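Local coordinates for protein putative nucleotide-diphospho-sugar transferase (Desulfovibrio desulfuricans subsp. desulfuricans, PDB 3CGX) that is probably a nucleotide-diphospho-sugar transferase of the GT-A glycosyltransferase type, though its substrates and reaction are not established, at residues A[93-98]-A[146-151]; A[105-110]-A[119-124]; A[133-138]-A[170-175]. One frame throughout, in Å; residues are numbered along the deposited sequence.

Contact 1 of 3, residues A[93-98]-A[146-151]; sequences HAMQKA and IGFRKD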
loop_
_atom_site.group_PDB
_atom_site.type_symbol
_atom_site.label_atom_id
_atom_site.label_comp_id
_atom_site.label_asym_id
_atom_site.label_seq_id
_atom_site.Cartn_x
_atom_site.Cartn_y
_atom_site.Cartn_z
ATOM N N HIS A 93 1.470 8.355 -12.915
ATOM C CA HIS A 93 0.441 8.062 -13.917
ATOM C C HIS A 93 -0.928 7.691 -13.305
ATOM O O HIS A 93 -1.991 8.151 -13.760
ATOM C CB HIS A 93 0.926 6.982 -14.876
ATOM C CG HIS A 93 2.099 7.413 -15.703
ATOM N ND1 HIS A 93 3.022 6.525 -16.227
ATOM C CD2 HIS A 93 2.535 8.656 -16.045
ATOM C CE1 HIS A 93 3.947 7.200 -16.895
ATOM N NE2 HIS A 93 3.684 8.493 -16.786
ATOM N N ALA A 94 -0.904 6.920 -12.230
ATOM C CA ALA A 94 -2.154 6.482 -11.592
ATOM C C ALA A 94 -2.873 7.696 -10.940
ATOM O O ALA A 94 -4.083 7.903 -11.080
ATOM C CB ALA A 94 -1.875 5.368 -10.574
HETATM N N MSE A 95 -2.107 8.529 -10.262
HETATM C CA MSE A 95 -2.691 9.709 -9.628
HETATM C C MSE A 95 -3.199 10.727 -10.669
HETATM O O MSE A 95 -4.303 11.296 -10.559
HETATM C CB MSE A 95 -1.644 10.359 -8.732
HETATM C CG MSE A 95 -1.183 9.460 -7.612
HETATM SE SE MSE A 95 -0.360 10.422 -6.078
HETATM C CE MSE A 95 -2.074 11.004 -5.394
ATOM N N GLN A 96 -2.393 10.913 -11.705
ATOM C CA GLN A 96 -2.716 11.840 -12.774
ATOM C C GLN A 96 -4.002 11.413 -13.433
ATOM O O GLN A 96 -4.861 12.226 -13.723
ATOM C CB GLN A 96 -1.591 11.926 -13.815
ATOM C CG GLN A 96 -1.948 12.916 -14.919
ATOM C CD GLN A 96 -1.998 14.353 -14.410
ATOM O OE1 GLN A 96 -3.064 14.959 -14.351
ATOM N NE2 GLN A 96 -0.850 14.880 -14.004
ATOM N N LYS A 97 -4.150 10.115 -13.622
ATOM C CA LYS A 97 -5.352 9.553 -14.243
ATOM C C LYS A 97 -6.597 9.775 -13.396
ATOM O O LYS A 97 -7.703 10.095 -13.904
ATOM C CB LYS A 97 -5.150 8.068 -14.485
ATOM C CG LYS A 97 -6.369 7.273 -14.851
ATOM C CD LYS A 97 -6.812 7.452 -16.261
ATOM C CE LYS A 97 -7.811 6.338 -16.622
ATOM N NZ LYS A 97 -8.881 6.131 -15.588
ATOM N N ALA A 98 -6.423 9.596 -12.092
ATOM C CA ALA A 98 -7.534 9.756 -11.141
ATOM C C ALA A 98 -8.022 11.207 -11.130
ATOM O O ALA A 98 -9.224 11.476 -11.142
ATOM C CB ALA A 98 -7.152 9.253 -9.726
ATOM N N ILE A 146 0.846 8.221 -0.086
ATOM C CA ILE A 146 1.002 9.605 -0.560
ATOM C C ILE A 146 -0.354 10.086 -1.099
ATOM O O ILE A 146 -1.066 9.330 -1.745
ATOM C CB ILE A 146 2.137 9.751 -1.616
ATOM C CG1 ILE A 146 2.387 11.239 -1.881
ATOM C CG2 ILE A 146 1.880 8.865 -2.896
ATOM C CD1 ILE A 146 3.746 11.490 -2.547
ATOM N N GLY A 147 -0.724 11.318 -0.807
ATOM C CA GLY A 147 -1.969 11.898 -1.289
ATOM C C GLY A 147 -1.877 13.356 -1.620
ATOM O O GLY A 147 -1.045 14.076 -1.092
ATOM N N PHE A 148 -2.767 13.778 -2.502
ATOM C CA PHE A 148 -2.894 15.167 -2.916
ATOM C C PHE A 148 -4.321 15.573 -3.163
ATOM O O PHE A 148 -5.189 14.754 -3.431
ATOM C CB PHE A 148 -2.191 15.406 -4.276
ATOM C CG PHE A 148 -0.698 15.324 -4.232
ATOM C CD1 PHE A 148 0.067 16.439 -3.924
ATOM C CD2 PHE A 148 -0.055 14.138 -4.528
ATOM C CE1 PHE A 148 1.461 16.345 -3.913
ATOM C CE2 PHE A 148 1.344 14.040 -4.485
ATOM C CZ PHE A 148 2.091 15.133 -4.191
ATOM N N ARG A 149 -4.589 16.851 -3.000
ATOM C CA ARG A 149 -5.851 17.415 -3.483
ATOM C C ARG A 149 -5.559 17.919 -4.923
ATOM O O ARG A 149 -4.429 18.322 -5.220
ATOM C CB ARG A 149 -6.442 18.481 -2.526
ATOM C CG ARG A 149 -5.517 19.591 -2.023
ATOM C CD ARG A 149 -6.387 20.628 -1.254
ATOM N NE ARG A 149 -5.696 21.877 -0.955
ATOM N N LYS A 150 -6.560 17.872 -5.807
ATOM C CA LYS A 150 -6.341 18.063 -7.242
ATOM C C LYS A 150 -5.597 19.342 -7.584
ATOM O O LYS A 150 -4.699 19.355 -8.417
ATOM C CB LYS A 150 -7.660 18.018 -8.039
ATOM C CG LYS A 150 -7.476 18.248 -9.563
ATOM C CD LYS A 150 -8.667 17.684 -10.381
ATOM C CE LYS A 150 -8.515 17.984 -11.901
ATOM N NZ LYS A 150 -9.602 17.353 -12.757
ATOM N N ASP A 151 -5.992 20.445 -6.967
ATOM C CA ASP A 151 -5.436 21.733 -7.361
ATOM C C ASP A 151 -3.991 21.897 -6.884
ATOM O O ASP A 151 -3.258 22.756 -7.376
ATOM C CB ASP A 151 -6.350 22.873 -6.890
ATOM C CG ASP A 151 -7.691 22.877 -7.616
ATOM O OD1 ASP A 151 -7.708 22.642 -8.850
ATOM O OD2 ASP A 151 -8.722 23.120 -6.956
#
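M95, a selenomethionine, reaches from helix 93-98 to strand 146-149 and meets the F148 ring at its edge. Its methyl CE lies close to the ring plane, 3.8 Å from F148 CD2. The selenium follows at 4.0 Å from the same CD2, and with SE 84° off the ring normal this is an edge-on Met-aromatic contact. The torsions explain the approach: CG stands beside the backbone N, chi2 is extended, and a bend at chi3 (77°) swings CE round to G147 and the F148 ring. M95 CE lies 4.2 Å from G147 CA, on the backbone. One atom further in, M95 SE touches I146 CG2 at 4.2 Å. M95 crosses both I146 and F148 at about a right angle. No hydrogen bond spans the two segments; the contact is buried and apolar.

Around it, M95 also rests on V106 and L108 of strand 105-109 and on L8 of strand 5-11, while F153 packs edge-to-face with F148. Segment 93-98 runs at 28° to strand 146-149, as part of helix 87-100, which covers one face of the central sheet.

Contact 2 of 3, residues A[105-110]-A[119-124]; sequences RVVLMG and ELVQKA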
loop_
_atom_site.group_PDB
_atom_site.type_symbol
_atom_site.label_atom_id
_atom_site.label_comp_id
_atom_site.label_asym_id
_atom_site.label_seq_id
_atom_site.Cartn_x
_atom_site.Cartn_y
_atom_site.Cartn_z
ATOM N N ARG A 105 -9.759 14.530 -4.411
ATOM C CA ARG A 105 -8.774 14.094 -3.442
ATOM C C ARG A 105 -8.450 12.636 -3.697
ATOM O O ARG A 105 -9.334 11.808 -3.817
ATOM C CB ARG A 105 -9.312 14.228 -2.019
ATOM C CG ARG A 105 -9.513 15.678 -1.512
ATOM C CD ARG A 105 -10.263 15.639 -0.203
ATOM N NE ARG A 105 -11.697 15.532 -0.436
ATOM C CZ ARG A 105 -12.555 14.878 0.326
ATOM N NH1 ARG A 105 -12.144 14.234 1.405
ATOM N NH2 ARG A 105 -13.840 14.867 -0.008
ATOM N N VAL A 106 -7.153 12.350 -3.742
ATOM C CA VAL A 106 -6.670 11.040 -4.061
ATOM C C VAL A 106 -5.536 10.616 -3.149
ATOM O O VAL A 106 -4.611 11.364 -2.919
ATOM C CB VAL A 106 -6.160 10.989 -5.546
ATOM C CG1 VAL A 106 -5.627 9.606 -5.892
ATOM C CG2 VAL A 106 -7.263 11.419 -6.510
ATOM N N VAL A 107 -5.654 9.403 -2.608
ATOM C CA VAL A 107 -4.560 8.801 -1.846
ATOM C C VAL A 107 -4.113 7.511 -2.539
ATOM O O VAL A 107 -4.917 6.740 -3.069
ATOM C CB VAL A 107 -4.892 8.559 -0.311
ATOM C CG1 VAL A 107 -5.270 9.908 0.407
ATOM C CG2 VAL A 107 -5.959 7.582 -0.166
ATOM N N LEU A 108 -2.804 7.319 -2.573
ATOM C CA LEU A 108 -2.213 6.115 -3.150
ATOM C C LEU A 108 -1.445 5.394 -2.032
ATOM O O LEU A 108 -0.642 5.975 -1.327
ATOM C CB LEU A 108 -1.335 6.493 -4.355
ATOM C CG LEU A 108 -0.641 5.427 -5.217
ATOM C CD1 LEU A 108 -0.186 6.067 -6.566
ATOM C CD2 LEU A 108 0.522 4.822 -4.486
HETATM N N MSE A 109 -1.703 4.108 -1.871
HETATM C CA MSE A 109 -1.039 3.351 -0.857
HETATM C C MSE A 109 -0.681 1.978 -1.306
HETATM O O MSE A 109 -1.285 1.438 -2.233
HETATM C CB MSE A 109 -1.964 3.257 0.341
HETATM C CG MSE A 109 -3.196 2.419 0.125
HETATM SE SE MSE A 109 -4.417 2.730 1.682
HETATM C CE MSE A 109 -3.359 1.945 3.079
ATOM N N GLY A 110 0.290 1.407 -0.615
ATOM C CA GLY A 110 0.763 0.071 -0.923
ATOM C C GLY A 110 0.030 -1.024 -0.159
ATOM O O GLY A 110 -0.898 -0.774 0.619
ATOM N N GLU A 119 -9.410 3.562 9.309
ATOM C CA GLU A 119 -9.887 4.861 9.743
ATOM C C GLU A 119 -8.795 5.880 9.525
ATOM O O GLU A 119 -9.087 7.053 9.403
ATOM C CB GLU A 119 -10.400 4.891 11.192
ATOM C CG GLU A 119 -9.478 4.322 12.262
ATOM C CD GLU A 119 -9.688 2.867 12.535
ATOM O OE1 GLU A 119 -9.780 2.087 11.577
ATOM O OE2 GLU A 119 -9.719 2.504 13.729
ATOM N N LEU A 120 -7.527 5.462 9.477
ATOM C CA LEU A 120 -6.448 6.444 9.209
ATOM C C LEU A 120 -6.409 6.881 7.736
ATOM O O LEU A 120 -6.015 7.989 7.403
ATOM C CB LEU A 120 -5.067 5.936 9.653
ATOM C CG LEU A 120 -4.873 5.894 11.179
ATOM C CD1 LEU A 120 -3.467 5.409 11.542
ATOM C CD2 LEU A 120 -5.150 7.263 11.765
ATOM N N VAL A 121 -6.854 5.995 6.878
ATOM C CA VAL A 121 -6.996 6.303 5.440
ATOM C C VAL A 121 -8.132 7.294 5.263
ATOM O O VAL A 121 -8.017 8.259 4.474
ATOM C CB VAL A 121 -7.282 5.040 4.611
ATOM C CG1 VAL A 121 -7.454 5.394 3.099
ATOM C CG2 VAL A 121 -6.164 4.037 4.792
ATOM N N GLN A 122 -9.223 7.040 5.986
ATOM C CA GLN A 122 -10.333 7.994 6.023
ATOM C C GLN A 122 -9.883 9.338 6.611
ATOM O O GLN A 122 -10.207 10.410 6.100
ATOM C CB GLN A 122 -11.495 7.468 6.820
ATOM C CG GLN A 122 -12.709 8.359 6.770
ATOM C CD GLN A 122 -13.323 8.364 5.405
ATOM O OE1 GLN A 122 -13.764 7.320 4.917
ATOM N NE2 GLN A 122 -13.336 9.531 4.758
ATOM N N LYS A 123 -9.120 9.286 7.681
ATOM C CA LYS A 123 -8.614 10.507 8.283
ATOM C C LYS A 123 -7.778 11.303 7.274
ATOM O O LYS A 123 -7.917 12.541 7.144
ATOM C CB LYS A 123 -7.786 10.201 9.549
ATOM C CG LYS A 123 -7.273 11.470 10.250
ATOM C CD LYS A 123 -6.667 11.105 11.615
ATOM C CE LYS A 123 -6.099 12.269 12.354
ATOM N NZ LYS A 123 -5.132 12.982 11.484
ATOM N N ALA A 124 -6.899 10.608 6.575
ATOM C CA ALA A 124 -6.077 11.237 5.533
ATOM C C ALA A 124 -6.939 11.949 4.481
ATOM O O ALA A 124 -6.670 13.090 4.098
ATOM C CB ALA A 124 -5.133 10.191 4.864
#
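M109 and V107 of strand 105-109 send their side chains to the same face of the sheet, where V121 and A124 of helix 119-124 meet them. M109, a selenomethionine, makes the closest approach and is worth following outward. M109 CB is still 6.2 Å from V121 CG2. The next atom, M109 CG, sits between the backbone N and the carbonyl carbon (chi1 68°) and has come only to 5.8 Å from V121 CG2. Contact begins at the selenium: M109 SE is 3.8 Å from V121 CG2. The chain then bends at chi3 (-66°) rather than running on straight, which keeps M109 CE at 3.9 Å from V121 CG2. One methyl of the valine is therefore held against both atoms of the SE-CE bond, and the two side chains cross at about a right angle.

The other branch of V121 turns to V107, two residues back along the strand, V121 CG1 lying 4.2 Å from V107 CG2. V107 divides its methyls in the same manner: its CG1 looks one helical turn further on, to A124 CB at 4.5 Å. The small alanine lies where the backbones are nearest, and no hydrogen bond crosses between the segments.

Helix 29-47 closes the side of this core, with M43 and L47 against M109 and L47 also against V121. On the reverse face of the same strand V106 and L108 pack on helix 87-100. Helix 118-127 and that helix thus sandwich strand 105-109, the Rossmann-like arrangement expected of a GT-A fold.

Contact 3 of 3, residues A[133-138]-A[170-175]; sequences AAIGPA and QPTVEK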
loop_
_atom_site.group_PDB
_atom_site.type_symbol
_atom_site.label_atom_id
_atom_site.label_comp_id
_atom_site.label_asym_id
_atom_site.label_seq_id
_atom_site.Cartn_x
_atom_site.Cartn_y
_atom_site.Cartn_z
ATOM N N ALA A 133 -1.148 18.146 0.615
ATOM C CA ALA A 133 -0.616 16.790 0.471
ATOM C C ALA A 133 -0.569 16.058 1.791
ATOM O O ALA A 133 -0.653 16.650 2.865
ATOM C CB ALA A 133 0.786 16.833 -0.155
ATOM N N ALA A 134 -0.507 14.740 1.674
ATOM C CA ALA A 134 -0.378 13.832 2.787
ATOM C C ALA A 134 0.676 12.754 2.462
ATOM O O ALA A 134 0.870 12.348 1.308
ATOM C CB ALA A 134 -1.732 13.189 3.103
ATOM N N ILE A 135 1.373 12.305 3.487
ATOM C CA ILE A 135 2.427 11.290 3.310
ATOM C C ILE A 135 2.568 10.460 4.573
ATOM O O ILE A 135 2.480 10.991 5.673
ATOM C CB ILE A 135 3.775 11.957 2.913
ATOM C CG1 ILE A 135 4.726 10.893 2.303
ATOM C CG2 ILE A 135 4.390 12.771 4.138
ATOM C CD1 ILE A 135 5.892 11.488 1.468
ATOM N N GLY A 136 2.714 9.141 4.415
ATOM C CA GLY A 136 2.910 8.279 5.547
ATOM C C GLY A 136 4.288 7.655 5.464
ATOM O O GLY A 136 4.595 6.920 4.506
ATOM N N PRO A 137 5.133 7.977 6.445
ATOM C CA PRO A 137 6.507 7.450 6.505
ATOM C C PRO A 137 6.529 5.991 6.887
ATOM O O PRO A 137 5.834 5.574 7.809
ATOM C CB PRO A 137 7.164 8.287 7.603
ATOM C CG PRO A 137 6.197 9.449 7.873
ATOM C CD PRO A 137 4.861 8.921 7.535
ATOM N N ALA A 138 7.340 5.225 6.161
ATOM C CA ALA A 138 7.580 3.816 6.477
ATOM C C ALA A 138 8.899 3.711 7.255
ATOM O O ALA A 138 9.783 4.550 7.097
ATOM C CB ALA A 138 7.634 2.969 5.187
ATOM N N GLN A 170 12.599 11.512 2.615
ATOM C CA GLN A 170 13.146 12.864 2.868
ATOM C C GLN A 170 13.244 13.682 1.584
ATOM O O GLN A 170 12.793 14.836 1.524
ATOM C CB GLN A 170 14.489 12.788 3.608
ATOM C CG GLN A 170 14.312 12.461 5.090
ATOM C CD GLN A 170 13.592 13.582 5.850
ATOM O OE1 GLN A 170 13.655 14.763 5.462
ATOM N NE2 GLN A 170 12.922 13.218 6.949
ATOM N N PRO A 171 13.852 13.109 0.543
ATOM C CA PRO A 171 13.906 13.848 -0.724
ATOM C C PRO A 171 12.499 14.226 -1.175
ATOM O O PRO A 171 12.291 15.275 -1.760
ATOM C CB PRO A 171 14.507 12.842 -1.715
ATOM C CG PRO A 171 15.017 11.719 -0.922
ATOM C CD PRO A 171 14.511 11.797 0.477
ATOM N N THR A 172 11.524 13.359 -0.884
ATOM C CA THR A 172 10.143 13.623 -1.302
ATOM C C THR A 172 9.569 14.795 -0.517
ATOM O O THR A 172 9.016 15.737 -1.103
ATOM C CB THR A 172 9.263 12.368 -1.193
ATOM O OG1 THR A 172 9.754 11.347 -2.080
ATOM C CG2 THR A 172 7.806 12.682 -1.547
ATOM N N VAL A 173 9.729 14.754 0.799
ATOM C CA VAL A 173 9.174 15.802 1.656
ATOM C C VAL A 173 9.907 17.100 1.331
ATOM O O VAL A 173 9.341 18.175 1.405
ATOM C CB VAL A 173 9.236 15.453 3.162
ATOM C CG1 VAL A 173 8.192 14.375 3.511
ATOM C CG2 VAL A 173 10.610 15.001 3.568
ATOM N N GLU A 174 11.149 16.955 0.885
ATOM C CA GLU A 174 11.971 18.112 0.496
ATOM C C GLU A 174 11.381 18.750 -0.781
ATOM O O GLU A 174 11.159 19.958 -0.820
ATOM C CB GLU A 174 13.440 17.712 0.317
ATOM N N LYS A 175 11.090 17.932 -1.795
ATOM C CA LYS A 175 10.453 18.414 -3.033
ATOM C C LYS A 175 9.107 19.053 -2.721
ATOM O O LYS A 175 8.732 20.049 -3.334
ATOM C CB LYS A 175 10.287 17.286 -4.059
ATOM C CG LYS A 175 11.577 16.939 -4.811
ATOM C CD LYS A 175 11.548 15.585 -5.514
ATOM C CE LYS A 175 12.726 15.488 -6.516
ATOM N NZ LYS A 175 13.013 14.064 -6.884
#
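I135, midway along strand 133-137, faces V173 of helix 170-175, and their CA atoms, 8.3 Å apart, mark the nearest approach of the two backbones. The strand is fully extended here, with phi and psi of -151° and 137° at I135. The facing helix is regular: E174 N bonds to Q170 O at 2.8 Å and K175 N to P171 O at 2.9 Å. P171 has no N-H to give, which costs little because it stands in the first turn of helix 169-178. No hydrogen bond joins strand to helix, and the touching atoms are all methyl carbons.

I135 carries the contact alone on its side and uses both branches. CG1 is anti to the backbone N (chi1 -162°) and chi2 is also extended, so the longer branch stretches out from the strand until CD1 touches T172 CG2 at 3.8 Å. The shorter branch ends at CG2, which meets V173 CG1 at 4.2 Å. The isoleucine thus lies against two successive helix residues, crossing V173 at about a right angle and T172 more obliquely. T172 is sorted by its first torsion: the methyl, anti to the backbone N, is presented to I135, whereas OG1, beside that N, hydrogen-bonds to V168 O. The hydroxyl is thereby satisfied within its own part of the chain, and only the methyl meets the strand.

Y169 and M176, one turn before and after, extend the helix's grip on I135, and Y143 of strand 143-149 touches both I135 and T172. Strands 133-137 and 143-149 are antiparallel neighbours that follow each other in the chain, and helix 169-178, coming next, folds back over strand 133-137, beside the edge strand 183-185.

All three contacts hang on one mixed sheet, in which strands 105-109, 143-149, 133-137 and 183-185 lie side by side in that order. Strand 143-149, antiparallel to both neighbours, joins them: I146 O lies 2.8 Å from L108 N, linking contact 1 to contact 2, and G147 N lies 2.8 Å from A134 O, linking contact 1 to contact 3. The selenomethionine of contact 1 also packs on contact 2, M95 CG being 3.7 Å from L108 CD1. Contacts 2 and 3 do not touch, with nearest atoms about 5 Å apart. Helix 118-127 lies on the opposite face from helices 87-100 and 169-178. The arrangement is consistent with a GT-A glycosyltransferase core; no ligand marks its active site.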